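Extracellular ligand-binding receptor (Sphaerobacter thermophilus, PDB 4ZPJ) probably binds a small solute outside the membrane and delivers it to an ABC transporter, as a zinc-binding member of the leucine-binding protein family. Local coordinates at residues A81-Q84 with A85-F89; P316-Q319 with E320-A324. One frame throughout, in Å; residues are numbered along the deposited sequence.

Contact 1: residues A81-Q84 with A85-F89; sequences ALDQ and AGMQF
Leu82 and selenomethionine Met87 meet twice where helix 68-84 ends, once through the backbone and once through their side chains, in a worked example of how a Schellman motif satisfies two carbonyls of a helix's last turn. The amide N of Met87 reaches back to Leu82 O at 3.1 Å, with an N-H...O angle of 141°. One residue earlier, Gly86 N bonds to Asp83 O at 2.9 Å, standing above the plane of that carbonyl. The helical pattern itself lapses with a weak bond from Ala85 N to Ala81 O. Gly86 makes the turn with a positive phi of 87°, a conformation that glycine, lacking a side chain, adopts without strain.

Met87 has CG beside its own backbone N (chi1 -77°), which folds the side chain back over the helix end. Its SE lies 3.7 Å from Leu82 CB, an apolar contact that spans the turn. On the flank, Asp83 OD1 comes within 3.1 Å of Met87 CG, while the other carboxylate oxygen, OD2, is held in a salt bridge by Arg328. Gln84 NE2 is likewise satisfied, by the hydroxyl of Tyr342.

Beyond the turn the chain enters edge strand 88-89. Met87 pairs through its backbone with Val94, Leu82 and Met87 both pack on Leu96 of strand 92-100, and Phe89 reaches helix 336-354.

Contact 2: residues P316-Q319 with E320-A324; sequences PESQ and EFVEA. With ZN (zinc ion), chain K.
Glu317 and Glu320, one turn apart on helix 316-328, form an i, i+3 zinc site on an alpha-helix: two carboxylates from the same face bind the ion. Glu317 OE1 binds the metal at 2.2 Å and Glu320 OE2 at 2.5 Å, and a water is a further ligand. The side chains run alongside each other in the same direction, yet they get there differently. Glu320 stretches out, with CG opposite its backbone N (chi1 173°), whereas Glu317 keeps CG beside its N and bends at chi2 (-66°) to bring its carboxylate round to the ion. The two carboxylate planes are turned 72° apart. Their like charges approach to 3.8 Å between Glu317 OE2 and Glu320 OE1, a closeness that the cation between them probably makes tolerable.

The backbone fixes this spacing through regular i to i+4 bonds, among them Glu320 N to Pro316 O at 3.0 Å. Gln319, projecting from an exposed face of the helix, gives its carbonyl to Glu323 N. On the buried face, Ser318 OG bonds to the hydroxyl of Tyr309, and the ring of Phe321 meets that of Tyr342, while its side chain also touches Leu80 of helix 68-84. The side chain of Glu323, extended beyond CG, lies with that CG 3.4 Å from Gln319 O.

In the fold
Contact 1 precedes contact 2 along the chain: 81-89 closes helix 68-84 and leads into an edge strand of the six-stranded mixed sheet, whereas 316-324 lies more than two hundred residues later, at the start of helix 316-328. The fold nevertheless brings them together, their centres about 16 Å apart on the same side of the chain's centre. They touch directly where Gln84 OE1 packs against Ala324 CB at 3.8 Å. Tyr342 of helix 336-354 is a shared neighbour, meeting residues of both contacts. Chain-distant segments thus build one region of the same lobe: the zinc ion held by Glu317 and Glu320 lies beside the end of helix 68-84, about 7 Å from the side chain of Gln84.

Contact 1: residues A81-Q84 with A85-F89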
ATOM      1  N   ALA A  81      -8.515  -9.742 -10.847  1.00 38.10           N
ATOM      2  CA  ALA A  81      -9.658  -8.812 -11.093  1.00 39.27           C
ATOM      3  C   ALA A  81     -10.035  -8.773 -12.511  1.00 41.16           C
ATOM      4  O   ALA A  81     -11.210  -8.771 -12.808  1.00 41.09           O
ATOM      5  CB  ALA A  81      -9.350  -7.407 -10.685  1.00 39.23           C
ATOM      6  N   LEU A  82      -9.052  -8.754 -13.411  1.00 41.19           N
ATOM      7  CA  LEU A  82      -9.412  -8.703 -14.799  1.00 42.32           C
ATOM      8  C   LEU A  82     -10.071 -10.009 -15.267  1.00 42.54           C
ATOM      9  O   LEU A  82     -11.004  -9.990 -16.069  1.00 43.88           O
ATOM     10  CB  LEU A  82      -8.221  -8.312 -15.684  1.00 44.80           C
ATOM     11  CG  LEU A  82      -7.796  -6.868 -15.366  1.00 47.48           C
ATOM     12  CD1 LEU A  82      -6.453  -6.506 -15.970  1.00 48.44           C
ATOM     13  CD2 LEU A  82      -8.850  -5.870 -15.797  1.00 48.50           C
ATOM     14  N   ASP A  83      -9.629 -11.134 -14.750  1.00 41.84           N
ATOM     15  CA  ASP A  83     -10.291 -12.394 -15.049  1.00 45.21           C
ATOM     16  C   ASP A  83     -11.721 -12.493 -14.513  1.00 47.19           C
ATOM     17  O   ASP A  83     -12.574 -13.028 -15.187  1.00 45.12           O
ATOM     18  CB  ASP A  83      -9.447 -13.584 -14.553  1.00 49.09           C
ATOM     19  CG  ASP A  83      -8.210 -13.794 -15.394  1.00 51.03           C
ATOM     20  OD1 ASP A  83      -8.177 -13.114 -16.431  1.00 53.80           O
ATOM     21  OD2 ASP A  83      -7.310 -14.640 -15.091  1.00 51.62           O
ATOM     22  N   GLN A  84     -12.007 -11.958 -13.325  1.00 49.00           N
ATOM     23  CA  GLN A  84     -13.403 -12.010 -12.831  1.00 49.38           C
ATOM     24  C   GLN A  84     -14.335 -11.236 -13.728  1.00 51.39           C
ATOM     25  O   GLN A  84     -15.500 -11.591 -13.857  1.00 49.03           O
ATOM     26  CB  GLN A  84     -13.539 -11.445 -11.445  1.00 47.41           C
ATOM     27  CG  GLN A  84     -12.822 -12.264 -10.453  1.00 50.45           C
ATOM     28  CD  GLN A  84     -12.993 -11.727  -9.069  1.00 53.15           C
ATOM     29  OE1 GLN A  84     -13.156 -12.515  -8.166  1.00 58.78           O
ATOM     30  NE2 GLN A  84     -13.017 -10.387  -8.897  1.00 52.37           N
ATOM     31  N   ALA A  85     -13.800 -10.168 -14.319  1.00 54.22           N
ATOM     32  CA  ALA A  85     -14.500  -9.364 -15.302  1.00 54.46           C
ATOM     33  C   ALA A  85     -14.511  -9.989 -16.704  1.00 55.70           C
ATOM     34  O   ALA A  85     -15.071  -9.414 -17.615  1.00 60.94           O
ATOM     35  CB  ALA A  85     -13.843  -7.995 -15.360  1.00 53.80           C
ATOM     36  N   GLY A  86     -13.873 -11.138 -16.904  1.00 56.83           N
ATOM     37  CA  GLY A  86     -13.927 -11.811 -18.235  1.00 56.10           C
ATOM     38  C   GLY A  86     -12.895 -11.398 -19.275  1.00 55.00           C
ATOM     39  O   GLY A  86     -12.894 -11.929 -20.397  1.00 58.03           O
HETATM   40  N   MSE A  87     -11.986 -10.480 -18.934  1.00 52.93           N
HETATM   41  CA  MSE A  87     -10.892 -10.082 -19.865  1.00 53.40           C
HETATM   42  C   MSE A  87     -11.411  -9.556 -21.196  1.00 52.20           C
HETATM   43  O   MSE A  87     -10.776  -9.662 -22.231  1.00 53.65           O
HETATM   44  CB  MSE A  87      -9.881 -11.242 -20.089  1.00 55.04           C
HETATM   45  CG  MSE A  87      -8.915 -11.441 -18.919  1.00 56.04           C
HETATM   46 SE   MSE A  87      -7.595  -9.966 -18.894  0.65 60.00          SE
HETATM   47  CE  MSE A  87      -6.015 -11.094 -18.443  1.00 70.41           C
ATOM     48  N   GLN A  88     -12.559  -8.933 -21.179  1.00 53.25           N
ATOM     49  CA  GLN A  88     -13.070  -8.299 -22.386  1.00 54.88           C
ATOM     50  C   GLN A  88     -14.064  -7.221 -22.020  1.00 53.00           C
ATOM     51  O   GLN A  88     -14.723  -7.311 -21.010  1.00 52.39           O
ATOM     52  CB  GLN A  88     -13.715  -9.325 -23.310  1.00 57.89           C
ATOM     53  CG  GLN A  88     -14.997  -9.971 -22.807  1.00 59.23           C
ATOM     54  CD  GLN A  88     -15.818 -10.538 -23.970  1.00 67.04           C
ATOM     55  OE1 GLN A  88     -16.344  -9.795 -24.826  1.00 66.18           O
ATOM     56  NE2 GLN A  88     -15.893 -11.863 -24.036  1.00 68.71           N
ATOM     57  N   PHE A  89     -14.141  -6.184 -22.842  1.00 54.63           N
ATOM     58  CA  PHE A  89     -15.046  -5.084 -22.600  1.00 51.89           C
ATOM     59  C   PHE A  89     -15.640  -4.600 -23.874  1.00 53.48           C
ATOM     60  O   PHE A  89     -14.906  -4.311 -24.836  1.00 54.17           O
ATOM     61  CB  PHE A  89     -14.296  -3.969 -21.888  1.00 51.93           C
ATOM     62  CG  PHE A  89     -13.802  -4.406 -20.567  1.00 50.33           C
ATOM     63  CD1 PHE A  89     -14.714  -4.536 -19.502  1.00 46.88           C
ATOM     64  CD2 PHE A  89     -12.480  -4.841 -20.413  1.00 47.41           C
ATOM     65  CE1 PHE A  89     -14.286  -5.027 -18.281  1.00 46.28           C
ATOM     66  CE2 PHE A  89     -12.043  -5.332 -19.183  1.00 47.11           C
ATOM     67  CZ  PHE A  89     -12.941  -5.409 -18.117  1.00 46.17           C
TER

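Contact 2: residues P316-Q319 with E320-A324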
ATOM      1  N   PRO A 316     -18.590  -9.584   3.254  1.00 38.54           N
ATOM      2  CA  PRO A 316     -18.795 -10.491   2.155  1.00 38.67           C
ATOM      3  C   PRO A 316     -17.835 -10.280   0.968  1.00 39.88           C
ATOM      4  O   PRO A 316     -17.393 -11.262   0.395  1.00 37.08           O
ATOM      5  CB  PRO A 316     -20.219 -10.224   1.704  1.00 40.60           C
ATOM      6  CG  PRO A 316     -20.755  -9.120   2.505  1.00 41.39           C
ATOM      7  CD  PRO A 316     -19.786  -8.813   3.612  1.00 39.13           C
ATOM      8  N   GLU A 317     -17.502  -9.039   0.618  1.00 40.85           N
ATOM      9  CA  GLU A 317     -16.612  -8.777  -0.528  1.00 43.94           C
ATOM     10  C   GLU A 317     -15.190  -9.195  -0.198  1.00 41.23           C
ATOM     11  O   GLU A 317     -14.408  -9.565  -1.073  1.00 42.19           O
ATOM     12  CB  GLU A 317     -16.653  -7.296  -0.926  1.00 46.55           C
ATOM     13  CG  GLU A 317     -18.051  -6.835  -1.331  1.00 57.17           C
ATOM     14  CD  GLU A 317     -18.510  -7.513  -2.616  1.00 68.22           C
ATOM     15  OE1 GLU A 317     -17.678  -7.516  -3.569  1.00 65.70           O
ATOM     16  OE2 GLU A 317     -19.670  -8.042  -2.663  1.00 75.09           O
ATOM     17  N   SER A 318     -14.839  -9.127   1.072  1.00 37.46           N
ATOM     18  CA  SER A 318     -13.538  -9.614   1.467  1.00 37.17           C
ATOM     19  C   SER A 318     -13.506 -11.136   1.369  1.00 39.69           C
ATOM     20  O   SER A 318     -12.498 -11.720   0.859  1.00 35.09           O
ATOM     21  CB  SER A 318     -13.152  -9.150   2.869  1.00 35.34           C
ATOM     22  OG  SER A 318     -11.899  -9.683   3.252  1.00 33.91           O
ATOM     23  N   GLN A 319     -14.588 -11.781   1.839  1.00 39.94           N
ATOM     24  CA  GLN A 319     -14.637 -13.238   1.763  1.00 44.36           C
ATOM     25  C   GLN A 319     -14.572 -13.758   0.304  1.00 43.22           C
ATOM     26  O   GLN A 319     -13.902 -14.741   0.042  1.00 39.73           O
ATOM     27  CB  GLN A 319     -15.859 -13.819   2.463  1.00 50.66           C
ATOM     28  CG  GLN A 319     -15.579 -14.164   3.930  1.00 63.00           C
ATOM     29  CD  GLN A 319     -16.829 -14.637   4.688  1.00 69.56           C
ATOM     30  OE1 GLN A 319     -17.360 -13.909   5.531  1.00 73.25           O
ATOM     31  NE2 GLN A 319     -17.310 -15.858   4.379  1.00 79.20           N
ATOM     32  N   GLU A 320     -15.308 -13.118  -0.592  1.00 38.45           N
ATOM     33  CA  GLU A 320     -15.272 -13.419  -1.997  1.00 42.84           C
ATOM     34  C   GLU A 320     -13.843 -13.269  -2.613  1.00 38.92           C
ATOM     35  O   GLU A 320     -13.347 -14.171  -3.212  1.00 38.04           O
ATOM     36  CB  GLU A 320     -16.266 -12.507  -2.685  1.00 49.19           C
ATOM     37  CG  GLU A 320     -16.312 -12.519  -4.207  1.00 55.98           C
ATOM     38  CD  GLU A 320     -17.376 -11.557  -4.716  1.00 63.17           C
ATOM     39  OE1 GLU A 320     -18.415 -11.391  -4.029  1.00 79.97           O
ATOM     40  OE2 GLU A 320     -17.172 -10.925  -5.760  1.00 70.66           O
ATOM     41  N   PHE A 321     -13.132 -12.199  -2.319  1.00 38.10           N
ATOM     42  CA  PHE A 321     -11.737 -12.028  -2.777  1.00 35.92           C
ATOM     43  C   PHE A 321     -10.792 -13.052  -2.187  1.00 37.03           C
ATOM     44  O   PHE A 321      -9.988 -13.604  -2.904  1.00 35.34           O
ATOM     45  CB  PHE A 321     -11.307 -10.625  -2.451  1.00 36.31           C
ATOM     46  CG  PHE A 321      -9.855 -10.342  -2.627  1.00 33.64           C
ATOM     47  CD1 PHE A 321      -9.292 -10.345  -3.880  1.00 35.60           C
ATOM     48  CD2 PHE A 321      -9.113  -9.938  -1.577  1.00 33.35           C
ATOM     49  CE1 PHE A 321      -7.960 -10.021  -4.065  1.00 34.40           C
ATOM     50  CE2 PHE A 321      -7.805  -9.608  -1.713  1.00 33.65           C
ATOM     51  CZ  PHE A 321      -7.214  -9.664  -2.971  1.00 36.41           C
ATOM     52  N   VAL A 322     -10.941 -13.392  -0.912  1.00 38.89           N
ATOM     53  CA  VAL A 322     -10.098 -14.453  -0.308  1.00 39.55           C
ATOM     54  C   VAL A 322     -10.371 -15.810  -0.975  1.00 43.56           C
ATOM     55  O   VAL A 322      -9.437 -16.582  -1.278  1.00 41.15           O
ATOM     56  CB  VAL A 322     -10.320 -14.596   1.200  1.00 39.58           C
ATOM     57  CG1 VAL A 322      -9.478 -15.705   1.771  1.00 42.62           C
ATOM     58  CG2 VAL A 322      -9.925 -13.318   1.923  1.00 40.47           C
ATOM     59  N   GLU A 323     -11.647 -16.111  -1.209  1.00 43.63           N
ATOM     60  CA  GLU A 323     -11.986 -17.399  -1.844  1.00 47.21           C
ATOM     61  C   GLU A 323     -11.432 -17.523  -3.242  1.00 44.98           C
ATOM     62  O   GLU A 323     -10.869 -18.549  -3.576  1.00 48.26           O
ATOM     63  CB  GLU A 323     -13.487 -17.599  -1.923  1.00 49.07           C
ATOM     64  CG  GLU A 323     -13.991 -18.125  -0.620  1.00 53.19           C
ATOM     65  CD  GLU A 323     -15.476 -17.956  -0.464  1.00 57.34           C
ATOM     66  OE1 GLU A 323     -16.182 -17.650  -1.479  1.00 57.37           O
ATOM     67  OE2 GLU A 323     -15.908 -18.137   0.697  1.00 62.72           O
ATOM     68  N   ALA A 324     -11.607 -16.479  -4.052  1.00 40.94           N
ATOM     69  CA  ALA A 324     -11.113 -16.515  -5.408  1.00 42.74           C
ATOM     70  C   ALA A 324      -9.577 -16.480  -5.431  1.00 42.16           C
ATOM     71  O   ALA A 324      -8.914 -17.084  -6.311  1.00 43.13           O
ATOM     72  CB  ALA A 324     -11.720 -15.372  -6.207  1.00 43.20           C
TER
HETATM   73 ZN    ZN K 510     -18.383  -8.801  -5.248  1.00 79.97          ZN
HETATM   74  O   HOH W   1     -17.119  -8.111  -7.248  1.00 54.13           O